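Local atomic coordinates of transcriptional regulator (Actinomyces oris, PDB entry 5V8C), a protein that acts as a LytR-Cps2A-Psr (LCP) phosphotransferase, mediating glycosylation of a surface protein anchored to the Gram-positive cell wall. Residues 20-26 and 109-115; 49-55 and 85-91; 140-145 and 162-166; 255-259 and 271-277. Residues are numbered along the deposited sequence.

Interaction 1 (20-26 and 109-115); sequences GETWLIL and TTHLVTI
His-111, Val-113 and Leu-26 lose the most surface where 20-26 and 109-115 run side by side as parallel strands in the middle of the mixed sheet. Strands 23-26 and 111-115 are extended, the backbone kinking at Thr-110 just before the second begins; their axes approach to 4.7 Å at 13°, and the register pairs Trp-23 with His-111 through Leu-26 with Thr-114. Strand 23-26 bonds through its even residues: Leu-24 N to His-111 O (3.0 Å), Val-113 N to Leu-24 O, Leu-26 N to Val-113 O and Ile-115 N to Leu-26 O (each 2.9 Å). His-111 (chi1 m) lays its ring on the six-membered ring of Trp-23 (chi1 m) as an offset stack, centroids 4.4 Å apart, planes at 30°. Glu-21 bonds to both rings, taking Trp-23 NE1 on OE2 (2.8 Å) and, weakly, His-111 NE2 on OE1 (3.5 Å). On the same face of the sheet, Val-113 CG2 meets the edge of the Trp-23 ring, 3.5 Å from CE3. Leu-26 (mt) sits on the other face, CD1 3.9 Å from Leu-112 CD1, against helix 94-105. In this alpha/beta core, main-chain bonding sets the register whatever the side chains; apolar groups pack on both faces, and Glu-21, Trp-23 and His-111 add polar bonds.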
# COMPACT_ATOMS: atom_id res chain seq x y z
N GLY A 20 12.13 12.65 5.88
CA GLY A 20 12.26 12.25 7.28
C GLY A 20 11.95 10.78 7.46
O GLY A 20 12.61 9.92 6.86
N GLU A 21 10.92 10.49 8.27
CA GLU A 21 10.50 9.11 8.50
C GLU A 21 9.59 8.65 7.35
O GLU A 21 8.55 9.27 7.09
CB GLU A 21 9.80 8.98 9.86
CG GLU A 21 9.56 7.54 10.27
CD GLU A 21 9.16 7.37 11.72
OE1 GLU A 21 10.05 7.43 12.60
OE2 GLU A 21 7.95 7.16 11.98
N THR A 22 10.03 7.63 6.61
CA THR A 22 9.22 7.10 5.52
C THR A 22 9.14 5.56 5.62
O THR A 22 10.15 4.85 5.52
CB THR A 22 9.60 7.67 4.14
OG1 THR A 22 9.26 6.75 3.10
CG2 THR A 22 11.05 8.10 4.04
N TRP A 23 7.94 5.07 5.94
CA TRP A 23 7.59 3.66 6.09
C TRP A 23 7.18 3.12 4.74
O TRP A 23 6.45 3.78 3.99
CB TRP A 23 6.41 3.51 7.07
CG TRP A 23 6.76 3.83 8.50
CD1 TRP A 23 7.01 5.06 9.03
CD2 TRP A 23 6.87 2.90 9.58
NE1 TRP A 23 7.29 4.95 10.37
CE2 TRP A 23 7.22 3.63 10.73
CE3 TRP A 23 6.70 1.50 9.69
CZ2 TRP A 23 7.41 3.03 11.98
CZ3 TRP A 23 6.96 0.90 10.91
CH2 TRP A 23 7.31 1.65 12.04
N LEU A 24 7.67 1.93 4.40
CA LEU A 24 7.29 1.28 3.16
C LEU A 24 6.40 0.11 3.55
O LEU A 24 6.83 -0.76 4.34
CB LEU A 24 8.52 0.83 2.37
CG LEU A 24 8.26 0.07 1.05
CD1 LEU A 24 7.38 0.87 0.09
CD2 LEU A 24 9.57 -0.32 0.38
N ILE A 25 5.14 0.15 3.12
CA ILE A 25 4.18 -0.92 3.40
C ILE A 25 3.99 -1.72 2.14
O ILE A 25 3.59 -1.17 1.12
CB ILE A 25 2.84 -0.42 4.00
CG1 ILE A 25 3.07 0.47 5.25
CG2 ILE A 25 1.92 -1.61 4.30
CD1 ILE A 25 1.85 0.69 6.16
N LEU A 26 4.33 -3.02 2.19
CA LEU A 26 4.22 -3.89 1.04
C LEU A 26 3.24 -5.03 1.25
O LEU A 26 3.43 -5.87 2.14
CB LEU A 26 5.60 -4.45 0.64
CG LEU A 26 6.70 -3.46 0.30
CD1 LEU A 26 8.01 -4.19 0.07
CD2 LEU A 26 6.35 -2.64 -0.92
N THR A 109 13.72 4.71 2.22
CA THR A 109 12.94 3.97 3.21
C THR A 109 13.64 3.95 4.58
O THR A 109 14.79 3.53 4.70
CB THR A 109 12.61 2.59 2.65
OG1 THR A 109 11.80 2.76 1.49
CG2 THR A 109 11.87 1.71 3.64
N THR A 110 12.92 4.40 5.61
CA THR A 110 13.38 4.46 6.99
C THR A 110 12.95 3.20 7.76
O THR A 110 13.72 2.66 8.55
CB THR A 110 12.89 5.79 7.60
OG1 THR A 110 13.63 6.86 7.00
CG2 THR A 110 13.06 5.86 9.11
N HIS A 111 11.72 2.70 7.48
CA HIS A 111 11.16 1.51 8.12
C HIS A 111 10.45 0.62 7.09
O HIS A 111 10.03 1.12 6.04
CB HIS A 111 10.19 1.91 9.24
CG HIS A 111 10.81 2.78 10.28
ND1 HIS A 111 11.68 2.27 11.22
CD2 HIS A 111 10.65 4.10 10.51
CE1 HIS A 111 12.01 3.28 12.00
NE2 HIS A 111 11.43 4.41 11.60
N LEU A 112 10.29 -0.67 7.39
CA LEU A 112 9.65 -1.58 6.45
C LEU A 112 8.65 -2.52 7.11
O LEU A 112 9.00 -3.23 8.06
CB LEU A 112 10.68 -2.38 5.62
CG LEU A 112 10.07 -3.40 4.63
CD1 LEU A 112 9.65 -2.74 3.32
CD2 LEU A 112 10.99 -4.57 4.37
N VAL A 113 7.41 -2.55 6.56
CA VAL A 113 6.33 -3.44 6.96
C VAL A 113 5.91 -4.29 5.75
O VAL A 113 5.66 -3.75 4.67
CB VAL A 113 5.12 -2.70 7.59
CG1 VAL A 113 4.16 -3.68 8.26
CG2 VAL A 113 5.58 -1.65 8.60
N THR A 114 5.86 -5.61 5.94
CA THR A 114 5.48 -6.57 4.91
C THR A 114 4.31 -7.41 5.40
O THR A 114 4.30 -7.87 6.54
CB THR A 114 6.72 -7.37 4.48
OG1 THR A 114 7.53 -6.52 3.68
CG2 THR A 114 6.38 -8.65 3.72
N ILE A 115 3.28 -7.53 4.57
CA ILE A 115 2.06 -8.26 4.92
C ILE A 115 1.72 -9.19 3.77
O ILE A 115 1.58 -8.74 2.63
CB ILE A 115 0.87 -7.29 5.24
CG1 ILE A 115 1.33 -6.02 5.99
CG2 ILE A 115 -0.23 -8.00 6.02
CD1 ILE A 115 0.47 -4.84 5.77

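Interaction 2 (49-55 and 85-91); sequences GSRADVI and RLATTYV. With PO4 (phosphate ion), chain C.
This is a partly buried contact between the irregular start of strand 52-60 and the turn that leads from strand 83-85 towards helix 94-105. Segment 49-52 is extended; 86-91 have helical phi/psi without regular helical bonding. The CA atoms come closest at Ala-52 and Ala-87 (4.5 Å) and at Gly-49 and Val-91 (4.8 Å). One hydrogen bond ties the backbones, Ala-52 N to Ala-87 O at 3.1 Å. At the exposed edge Arg-51 NH1 and Arg-85 NH2 lie 3.1 Å apart, like charges beside a phosphate ion probably taken from the crystallisation liquor. Arg-51 NH1 is 2.8 Å from phosphate O3, while Arg-85 NH2 makes a weak 3.3 Å hydrogen bond to O2. Two arginines beside a phosphate are consistent with the pyrophosphate-binding pocket of LCP enzymes. Further in, Ala-52 CB packs on Tyr-90 CB (3.8 Å), the Tyr-90 side chain being t at chi1. Asp-53 and Val-54 both face Gly-27 in a classic beta bulge, after which Ile-55 points back and sets CD1 4.0 Å from Leu-86 CB.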
# COMPACT_ATOMS: atom_id res chain seq x y z
N GLY A 49 10.60 -15.82 -4.84
CA GLY A 49 9.58 -15.69 -5.87
C GLY A 49 8.26 -15.19 -5.33
O GLY A 49 7.40 -15.99 -4.95
N SER A 50 8.09 -13.86 -5.28
CA SER A 50 6.88 -13.21 -4.78
C SER A 50 6.71 -11.82 -5.41
O SER A 50 7.70 -11.17 -5.74
CB SER A 50 6.90 -13.11 -3.26
OG SER A 50 5.59 -12.99 -2.73
N ARG A 51 5.46 -11.37 -5.59
CA ARG A 51 5.17 -10.07 -6.20
C ARG A 51 4.52 -9.11 -5.21
O ARG A 51 3.79 -9.55 -4.32
CB ARG A 51 4.26 -10.24 -7.44
CG ARG A 51 4.99 -10.72 -8.68
CD ARG A 51 4.21 -10.35 -9.93
NE ARG A 51 4.74 -11.01 -11.12
CZ ARG A 51 4.34 -10.75 -12.36
NH1 ARG A 51 3.41 -9.83 -12.58
NH2 ARG A 51 4.88 -11.39 -13.38
N ALA A 52 4.79 -7.81 -5.37
CA ALA A 52 4.21 -6.78 -4.50
C ALA A 52 2.92 -6.26 -5.12
O ALA A 52 2.95 -5.59 -6.15
CB ALA A 52 5.21 -5.65 -4.30
N ASP A 53 1.77 -6.62 -4.53
CA ASP A 53 0.46 -6.18 -5.01
C ASP A 53 0.17 -4.77 -4.55
O ASP A 53 -0.43 -3.99 -5.30
CB ASP A 53 -0.64 -7.15 -4.53
CG ASP A 53 -0.62 -8.51 -5.20
OD1 ASP A 53 0.16 -8.70 -6.16
OD2 ASP A 53 -1.41 -9.39 -4.78
N VAL A 54 0.61 -4.42 -3.33
CA VAL A 54 0.39 -3.11 -2.72
C VAL A 54 1.72 -2.50 -2.29
O VAL A 54 2.53 -3.17 -1.65
CB VAL A 54 -0.59 -3.22 -1.52
CG1 VAL A 54 -0.74 -1.88 -0.80
CG2 VAL A 54 -1.95 -3.75 -1.97
N ILE A 55 1.97 -1.24 -2.68
CA ILE A 55 3.18 -0.49 -2.35
C ILE A 55 2.74 0.89 -1.94
O ILE A 55 2.30 1.66 -2.79
CB ILE A 55 4.18 -0.40 -3.54
CG1 ILE A 55 4.47 -1.77 -4.19
CG2 ILE A 55 5.45 0.31 -3.14
CD1 ILE A 55 3.76 -1.96 -5.47
N ARG A 85 9.15 -3.17 -13.22
CA ARG A 85 7.88 -2.69 -12.69
C ARG A 85 7.92 -2.87 -11.18
O ARG A 85 8.53 -3.83 -10.69
CB ARG A 85 6.69 -3.45 -13.27
CG ARG A 85 6.37 -3.11 -14.72
CD ARG A 85 5.10 -3.80 -15.19
NE ARG A 85 5.12 -5.23 -14.86
CZ ARG A 85 4.08 -5.91 -14.40
NH1 ARG A 85 2.91 -5.31 -14.24
NH2 ARG A 85 4.19 -7.20 -14.12
N LEU A 86 7.28 -1.94 -10.44
CA LEU A 86 7.23 -1.96 -8.98
C LEU A 86 6.86 -3.34 -8.40
O LEU A 86 7.49 -3.79 -7.45
CB LEU A 86 6.23 -0.89 -8.49
CG LEU A 86 6.82 0.34 -7.80
CD1 LEU A 86 7.61 1.18 -8.77
CD2 LEU A 86 5.72 1.19 -7.23
N ALA A 87 5.88 -4.01 -9.00
CA ALA A 87 5.43 -5.33 -8.54
C ALA A 87 6.52 -6.41 -8.70
O ALA A 87 6.61 -7.32 -7.89
CB ALA A 87 4.18 -5.74 -9.31
N THR A 88 7.33 -6.27 -9.75
CA THR A 88 8.36 -7.21 -10.13
C THR A 88 9.62 -7.05 -9.27
O THR A 88 10.31 -8.04 -9.02
CB THR A 88 8.58 -7.12 -11.64
OG1 THR A 88 7.81 -8.16 -12.23
CG2 THR A 88 10.03 -7.23 -12.07
N THR A 89 9.89 -5.84 -8.75
CA THR A 89 11.05 -5.59 -7.88
C THR A 89 11.06 -6.46 -6.60
O THR A 89 12.13 -6.66 -6.03
CB THR A 89 11.19 -4.10 -7.54
OG1 THR A 89 10.09 -3.72 -6.72
CG2 THR A 89 11.27 -3.21 -8.78
N TYR A 90 9.90 -6.96 -6.17
CA TYR A 90 9.81 -7.77 -4.95
C TYR A 90 10.37 -9.20 -5.09
O TYR A 90 10.80 -9.78 -4.09
CB TYR A 90 8.37 -7.80 -4.39
CG TYR A 90 8.34 -8.26 -2.95
CD1 TYR A 90 8.92 -7.50 -1.94
CD2 TYR A 90 7.85 -9.52 -2.61
CE1 TYR A 90 8.99 -7.96 -0.63
CE2 TYR A 90 7.90 -9.99 -1.30
CZ TYR A 90 8.48 -9.20 -0.31
OH TYR A 90 8.53 -9.65 0.98
N VAL A 91 10.39 -9.74 -6.33
CA VAL A 91 10.83 -11.11 -6.68
C VAL A 91 12.19 -11.51 -6.05
O VAL A 91 12.20 -12.52 -5.34
CB VAL A 91 10.80 -11.36 -8.21
CG1 VAL A 91 11.50 -12.67 -8.58
CG2 VAL A 91 9.37 -11.36 -8.74
P PO4 C . 0.32 -9.67 -13.83
O1 PO4 C . 0.89 -10.78 -14.82
O2 PO4 C . 1.07 -8.28 -14.12
O3 PO4 C . 0.59 -10.11 -12.32
O4 PO4 C . -1.21 -9.50 -14.06

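Interaction 3 (140-145 and 162-166); sequences DAYTGL and ALVRS
Thr-143 lies over the last turn of helix 157-165, its CB above one face of the Arg-165 guanidinium and its CG2 3.8 Å from Arg-165 CB. With chi1 in p, the hydroxyl OG1 donates to Ala-162 O at 3.0 Å; the CA atoms of Thr-143 and Ala-162, 4.9 Å apart, are the closest CA pair of the two segments. Thr-143 belongs to the tight connection between strands 138-140 and 145-147, a beta hairpin. Asp-140 N to Leu-145 O (2.8 Å) and a weak Leu-145 N to Asp-140 O (3.1 Å) close its base, residues 141-143 are helical in phi/psi, and Gly-144 takes a positive phi of 83°. Asp-140 (chi1 t) works in two directions: OD1 accepts Thr-143 N at 3.1 Å, an Asx motif within the turn, and OD2 accepts Ser-166 OG at 2.9 Å just past the helix, as well as a weak bond from His-168 N. Leu-145 fills the apolar side, CB 3.8 Å from Ala-162 CB and CD1 4.1 Å from Leu-163 CD1. Docking of the hairpin on the helix C-terminus thus relies on hydroxyl-mediated hydrogen bonds beside a small apolar patch, with no salt bridge between the segments.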
# COMPACT_ATOMS: atom_id res chain seq x y z
N ASP A 140 -14.96 -11.78 -10.13
CA ASP A 140 -13.64 -12.16 -10.60
C ASP A 140 -13.46 -13.64 -10.30
O ASP A 140 -13.47 -14.03 -9.13
CB ASP A 140 -12.54 -11.33 -9.91
CG ASP A 140 -11.20 -11.32 -10.63
OD1 ASP A 140 -10.68 -12.42 -10.92
OD2 ASP A 140 -10.66 -10.22 -10.85
N ALA A 141 -13.37 -14.46 -11.36
CA ALA A 141 -13.19 -15.91 -11.24
C ALA A 141 -11.83 -16.24 -10.62
O ALA A 141 -11.73 -17.16 -9.79
CB ALA A 141 -13.30 -16.55 -12.61
N TYR A 142 -10.79 -15.46 -10.98
CA TYR A 142 -9.42 -15.63 -10.50
C TYR A 142 -9.26 -15.37 -9.00
O TYR A 142 -8.81 -16.26 -8.29
CB TYR A 142 -8.43 -14.77 -11.33
N THR A 143 -9.68 -14.18 -8.51
CA THR A 143 -9.54 -13.85 -7.08
C THR A 143 -10.69 -14.39 -6.21
O THR A 143 -10.55 -14.45 -4.98
CB THR A 143 -9.33 -12.34 -6.88
OG1 THR A 143 -10.59 -11.66 -6.92
CG2 THR A 143 -8.36 -11.74 -7.90
N GLY A 144 -11.80 -14.76 -6.85
CA GLY A 144 -12.99 -15.28 -6.17
C GLY A 144 -13.89 -14.18 -5.64
O GLY A 144 -14.60 -14.39 -4.66
N LEU A 145 -13.85 -12.99 -6.28
CA LEU A 145 -14.66 -11.83 -5.89
C LEU A 145 -16.07 -11.94 -6.48
O LEU A 145 -16.22 -12.21 -7.68
CB LEU A 145 -13.97 -10.53 -6.34
CG LEU A 145 -14.75 -9.22 -6.21
CD1 LEU A 145 -14.56 -8.60 -4.84
CD2 LEU A 145 -14.32 -8.23 -7.28
N ALA A 162 -9.62 -10.09 -2.36
CA ALA A 162 -10.09 -10.35 -3.71
C ALA A 162 -10.28 -9.04 -4.49
O ALA A 162 -10.02 -9.00 -5.69
CB ALA A 162 -11.40 -11.12 -3.66
N LEU A 163 -10.71 -7.98 -3.80
CA LEU A 163 -10.93 -6.65 -4.38
C LEU A 163 -9.61 -5.98 -4.79
O LEU A 163 -9.51 -5.47 -5.91
CB LEU A 163 -11.73 -5.77 -3.40
CG LEU A 163 -12.40 -4.50 -3.96
CD1 LEU A 163 -13.18 -4.79 -5.23
CD2 LEU A 163 -13.32 -3.89 -2.94
N VAL A 164 -8.60 -5.99 -3.90
CA VAL A 164 -7.30 -5.41 -4.21
C VAL A 164 -6.54 -6.24 -5.26
O VAL A 164 -5.84 -5.67 -6.09
CB VAL A 164 -6.44 -5.09 -2.96
CG1 VAL A 164 -7.17 -4.14 -2.01
CG2 VAL A 164 -6.01 -6.35 -2.23
N ARG A 165 -6.72 -7.57 -5.24
CA ARG A 165 -6.05 -8.48 -6.17
C ARG A 165 -6.73 -8.55 -7.54
O ARG A 165 -6.14 -9.11 -8.46
CB ARG A 165 -5.99 -9.90 -5.60
CG ARG A 165 -4.85 -10.19 -4.65
CD ARG A 165 -4.83 -11.68 -4.33
NE ARG A 165 -6.13 -12.15 -3.84
CZ ARG A 165 -6.52 -13.42 -3.82
NH1 ARG A 165 -5.71 -14.38 -4.26
NH2 ARG A 165 -7.72 -13.75 -3.35
N SER A 166 -7.99 -8.11 -7.64
CA SER A 166 -8.82 -8.19 -8.85
C SER A 166 -8.06 -7.86 -10.14
O SER A 166 -7.94 -6.69 -10.52
CB SER A 166 -10.08 -7.33 -8.69
OG SER A 166 -11.08 -7.67 -9.64

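Interaction 4 (255-259 and 271-277); sequences IDLPT and NQESRDL
The carbonyl of Pro-258 collects two donors from the start of helix 272-280: Asn-271 ND2 at 2.8 Å from Pro-258 O, and Ser-274 OG at 2.7 Å from the same oxygen. Pro-258, the centre of an inverse gamma turn (phi/psi -74/90), follows the end of strand 252-256, and its CA lies 5.2 Å from that of Ser-274. Asn-271 (chi1 p) occupies the N-cap position; its backbone O accepts Arg-275 N at 3.1 Å, opening the helix, while Ser-274 (chi1 m) turns its hydroxyl to the proline. Both donors are therefore answered by main chain, and on the strand Asp-256 OD2 is taken by Asn-69. One turn further along the helix Leu-277 (chi1 t) covers the apolar part, with CD2 3.8 Å from Ile-255 CD1, CD1 3.8 Å from Leu-257 CD2, and CG 4.0 Å from Pro-258 CD. Strand 252-256 is the outermost strand on its side of the mixed sheet, so the contact is a strand-to-helix connection in an alpha/beta fold, with the helix start fastened to the loop leaving the edge strand.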
# COMPACT_ATOMS: atom_id res chain seq x y z
N ILE A 255 -3.22 9.71 -1.18
CA ILE A 255 -3.10 10.15 -2.56
C ILE A 255 -2.43 9.08 -3.41
O ILE A 255 -1.52 8.38 -2.97
CB ILE A 255 -2.44 11.56 -2.71
CG1 ILE A 255 -1.66 11.70 -4.03
CG2 ILE A 255 -1.58 11.95 -1.50
CD1 ILE A 255 -1.61 13.15 -4.65
N ASP A 256 -2.98 8.90 -4.63
CA ASP A 256 -2.45 8.04 -5.67
C ASP A 256 -1.45 8.84 -6.48
O ASP A 256 -1.69 10.01 -6.79
CB ASP A 256 -3.58 7.54 -6.56
CG ASP A 256 -4.34 6.41 -5.91
OD1 ASP A 256 -5.30 6.70 -5.16
OD2 ASP A 256 -3.92 5.24 -6.08
N LEU A 257 -0.28 8.23 -6.75
CA LEU A 257 0.79 8.82 -7.55
C LEU A 257 0.21 9.24 -8.91
O LEU A 257 -0.37 8.39 -9.61
CB LEU A 257 1.89 7.76 -7.72
CG LEU A 257 3.37 8.16 -7.70
CD1 LEU A 257 4.04 7.84 -9.01
CD2 LEU A 257 3.60 9.57 -7.22
N PRO A 258 0.23 10.53 -9.27
CA PRO A 258 -0.39 10.94 -10.55
C PRO A 258 0.40 10.57 -11.81
O PRO A 258 1.21 11.36 -12.29
CB PRO A 258 -0.58 12.46 -10.39
CG PRO A 258 0.45 12.86 -9.41
CD PRO A 258 0.82 11.68 -8.56
N THR A 259 0.14 9.38 -12.36
CA THR A 259 0.80 8.94 -13.60
C THR A 259 -0.03 9.38 -14.80
O THR A 259 -1.23 9.63 -14.67
CB THR A 259 1.03 7.42 -13.59
OG1 THR A 259 -0.22 6.73 -13.64
CG2 THR A 259 1.85 6.96 -12.39
N ASN A 271 5.80 10.64 -14.69
CA ASN A 271 5.77 11.89 -15.45
C ASN A 271 6.15 13.07 -14.56
O ASN A 271 6.50 12.87 -13.39
CB ASN A 271 4.39 12.10 -16.11
CG ASN A 271 3.18 12.05 -15.19
OD1 ASN A 271 2.05 11.96 -15.65
ND2 ASN A 271 3.38 12.13 -13.89
N GLN A 272 6.07 14.31 -15.10
CA GLN A 272 6.37 15.52 -14.35
C GLN A 272 5.47 15.63 -13.10
O GLN A 272 5.99 15.90 -12.01
CB GLN A 272 6.28 16.77 -15.24
CG GLN A 272 6.69 18.06 -14.55
CD GLN A 272 8.16 18.09 -14.19
OE1 GLN A 272 9.03 18.29 -15.04
NE2 GLN A 272 8.46 17.94 -12.91
N GLU A 273 4.15 15.37 -13.24
CA GLU A 273 3.19 15.40 -12.13
C GLU A 273 3.66 14.53 -10.95
O GLU A 273 3.66 14.99 -9.80
CB GLU A 273 1.80 14.91 -12.58
CG GLU A 273 0.91 15.96 -13.21
CD GLU A 273 -0.51 15.44 -13.43
OE1 GLU A 273 -1.36 15.66 -12.54
OE2 GLU A 273 -0.74 14.74 -14.44
N SER A 274 4.08 13.28 -11.24
CA SER A 274 4.59 12.31 -10.27
C SER A 274 5.86 12.81 -9.58
O SER A 274 5.96 12.71 -8.35
CB SER A 274 4.87 10.98 -10.96
OG SER A 274 3.73 10.50 -11.65
N ARG A 275 6.81 13.36 -10.35
CA ARG A 275 8.09 13.86 -9.84
C ARG A 275 7.93 15.04 -8.89
O ARG A 275 8.66 15.13 -7.90
CB ARG A 275 9.05 14.20 -10.99
CG ARG A 275 9.51 12.98 -11.81
CD ARG A 275 10.72 12.30 -11.20
NE ARG A 275 10.72 10.85 -11.44
CZ ARG A 275 11.46 10.25 -12.37
NH1 ARG A 275 12.26 10.96 -13.16
NH2 ARG A 275 11.41 8.94 -12.52
N ASP A 276 6.97 15.95 -9.18
CA ASP A 276 6.71 17.14 -8.36
C ASP A 276 6.06 16.76 -7.03
O ASP A 276 6.51 17.21 -5.98
CB ASP A 276 5.80 18.15 -9.10
CG ASP A 276 6.35 18.65 -10.43
OD1 ASP A 276 7.55 19.00 -10.48
OD2 ASP A 276 5.56 18.76 -11.39
N LEU A 277 5.01 15.92 -7.10
CA LEU A 277 4.30 15.38 -5.94
C LEU A 277 5.30 14.70 -5.01
O LEU A 277 5.23 14.88 -3.80
CB LEU A 277 3.23 14.38 -6.44
CG LEU A 277 2.16 13.83 -5.46
CD1 LEU A 277 2.48 12.43 -4.99
CD2 LEU A 277 1.85 14.78 -4.30

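How the interactions relate
Interactions 1, 2 and 4 all reach the mixed seven-stranded sheet: interaction 1 lies at its middle, interaction 2 includes the start of the adjoining strand 52-60, and interaction 4 starts from the edge strand 252-256. Interactions 1 and 2 share a core: Ile-55 CG2 lies 3.8 Å from both Leu-24 CD1 and Leu-26 CD2. Interaction 3, on the small sheet, meets interaction 2 where Asp-53 OD2 packs 3.5 Å from Arg-165 CG. Interaction 4 stays about 7 Å from interaction 2 at the nearest atoms. The phosphate sits by the arginines of interaction 2, consistent with the LCP pyrophosphate site; a PE4 molecule, probably from the crystallisation liquor, lies about 4 Å from the Ile-115 side chain and may mark a pocket.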